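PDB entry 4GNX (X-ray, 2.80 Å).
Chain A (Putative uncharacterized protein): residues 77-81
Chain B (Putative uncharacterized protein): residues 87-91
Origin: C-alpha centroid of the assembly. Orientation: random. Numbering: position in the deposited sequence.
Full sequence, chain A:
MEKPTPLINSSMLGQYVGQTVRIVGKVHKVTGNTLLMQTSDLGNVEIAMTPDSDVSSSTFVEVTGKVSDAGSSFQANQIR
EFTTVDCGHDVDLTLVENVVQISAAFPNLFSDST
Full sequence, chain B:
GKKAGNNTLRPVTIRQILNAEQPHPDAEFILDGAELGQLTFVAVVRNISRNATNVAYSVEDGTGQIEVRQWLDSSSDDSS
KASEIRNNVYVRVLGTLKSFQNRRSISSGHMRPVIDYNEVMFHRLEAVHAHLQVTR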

# COMPACT_ATOMS: atom_id res chain seq x y z
N ASN A 77 -21.70 17.22 -21.34
CA ASN A 77 -20.80 17.98 -22.20
C ASN A 77 -19.91 16.97 -22.93
O ASN A 77 -19.94 16.88 -24.16
CB ASN A 77 -19.98 19.02 -21.39
CG ASN A 77 -20.83 20.22 -20.89
OD1 ASN A 77 -21.81 20.64 -21.53
ND2 ASN A 77 -20.42 20.80 -19.76
N GLN A 78 -19.16 16.17 -22.17
CA GLN A 78 -18.26 15.15 -22.73
C GLN A 78 -18.45 13.81 -22.06
O GLN A 78 -19.05 13.71 -21.01
CB GLN A 78 -16.79 15.56 -22.64
CG GLN A 78 -16.30 16.35 -23.84
CD GLN A 78 -16.20 15.55 -25.16
OE1 GLN A 78 -15.29 15.79 -25.98
NE2 GLN A 78 -17.15 14.62 -25.38
N ILE A 79 -17.95 12.76 -22.69
CA ILE A 79 -18.15 11.42 -22.14
C ILE A 79 -16.93 10.51 -22.43
O ILE A 79 -16.42 10.48 -23.56
CB ILE A 79 -19.48 10.78 -22.64
CG1 ILE A 79 -20.73 11.65 -22.33
CG2 ILE A 79 -19.64 9.40 -22.05
CD1 ILE A 79 -21.26 12.53 -23.47
N ARG A 80 -16.51 9.76 -21.40
CA ARG A 80 -15.37 8.85 -21.43
C ARG A 80 -15.73 7.36 -21.20
O ARG A 80 -16.39 7.03 -20.23
CB ARG A 80 -14.39 9.29 -20.34
CG ARG A 80 -12.96 9.49 -20.79
CD ARG A 80 -12.42 8.34 -21.66
NE ARG A 80 -13.10 8.23 -22.98
CZ ARG A 80 -12.57 7.72 -24.10
NH1 ARG A 80 -11.32 7.25 -24.14
NH2 ARG A 80 -13.31 7.70 -25.20
N GLU A 81 -15.26 6.45 -22.06
CA GLU A 81 -15.51 5.01 -21.89
C GLU A 81 -14.55 4.34 -20.88
O GLU A 81 -13.53 4.93 -20.53
CB GLU A 81 -15.37 4.34 -23.25
CG GLU A 81 -16.34 3.19 -23.49
CD GLU A 81 -16.02 2.01 -22.60
OE1 GLU A 81 -14.97 1.37 -22.81
OE2 GLU A 81 -16.82 1.75 -21.67
N ASN B 87 -7.82 13.07 -28.52
CA ASN B 87 -8.60 13.88 -27.61
C ASN B 87 -9.56 13.06 -26.76
O ASN B 87 -10.01 12.00 -27.19
CB ASN B 87 -9.37 14.94 -28.38
CG ASN B 87 -8.54 16.16 -28.62
OD1 ASN B 87 -7.51 16.33 -27.97
ND2 ASN B 87 -8.97 17.01 -29.53
N ASN B 88 -9.84 13.54 -25.56
CA ASN B 88 -10.85 12.92 -24.73
C ASN B 88 -10.46 11.50 -24.26
O ASN B 88 -11.30 10.60 -24.12
CB ASN B 88 -12.20 12.95 -25.45
CG ASN B 88 -13.36 12.68 -24.52
OD1 ASN B 88 -13.39 13.14 -23.36
ND2 ASN B 88 -14.34 11.93 -25.03
N VAL B 89 -9.16 11.34 -23.96
CA VAL B 89 -8.55 10.05 -23.61
C VAL B 89 -7.68 10.21 -22.36
O VAL B 89 -6.90 11.16 -22.25
CB VAL B 89 -7.68 9.52 -24.81
CG1 VAL B 89 -6.58 8.60 -24.33
CG2 VAL B 89 -8.53 8.84 -25.87
N TYR B 90 -7.81 9.30 -21.40
CA TYR B 90 -6.92 9.36 -20.25
C TYR B 90 -5.49 8.92 -20.57
O TYR B 90 -5.26 8.02 -21.39
CB TYR B 90 -7.47 8.57 -19.08
CG TYR B 90 -8.40 9.40 -18.21
CD1 TYR B 90 -9.77 9.30 -18.35
CD2 TYR B 90 -7.90 10.27 -17.23
CE1 TYR B 90 -10.62 10.04 -17.55
CE2 TYR B 90 -8.74 11.01 -16.42
CZ TYR B 90 -10.10 10.90 -16.59
OH TYR B 90 -10.97 11.64 -15.83
N VAL B 91 -4.53 9.60 -19.95
CA VAL B 91 -3.12 9.28 -20.15
C VAL B 91 -2.32 9.43 -18.87
O VAL B 91 -2.64 10.27 -18.00
CB VAL B 91 -2.47 10.19 -21.18
CG1 VAL B 91 -3.18 10.09 -22.52
CG2 VAL B 91 -2.48 11.62 -20.66

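B:Asn87 is exposed and makes no contact with the chain A stretch.

B:Asn88 carries the contact. Its CA lies 6.9 Å from the CA of A:Arg80, the closest CA pair across the two stretches. The backbone has phi 66° and psi 37°, a left-handed conformation, which asparagine adopts more readily than most residues other than glycine. The CA-to-CB bond points toward chain A, and chi1 is t. The side-chain amide thus reaches the chain A backbone. Atom ND2 of B:Asn88 donates a hydrogen bond to O of A:Ile79 at 2.9 Å. The N-H...O angle of 154° is favourable. This is the one hydrogen bond between the stretches. It uses a main-chain acceptor, so the side chain of A:Ile79 need not face the contact; its CA-to-CB bond points away. OD1 of B:Asn88 is hydrogen-bonded elsewhere in the structure. The CA-to-CB bond of A:Gln78 points toward chain B, and chain B covers a modest part of the residue.

The carbonyl of B:Asn88 meets A:Arg80 differently. Its O sits over one face of the guanidinium, 3.1 Å from CZ of A:Arg80. The same O is 3.2 Å from NE of A:Arg80, but the angle is poor and no hydrogen bond forms. The guanidinium N-H bonds lie in the plane of the group, whereas this oxygen approaches from above it.

B:Val89 turns its CA-to-CB bond away from chain A. Even so, its CG2 comes within 3.6 Å of NH1 of A:Arg80, in an oblique approach to the guanidinium.

B:Tyr90 is buried and touches the aliphatic part of the same arginine. Its CD1 is 4.0 Å from CG of A:Arg80, a van der Waals contact made obliquely to the ring. The OH of B:Tyr90 is hydrogen-bonded elsewhere.

B:Val91 is out of reach. The two stretches together bury 284 Å².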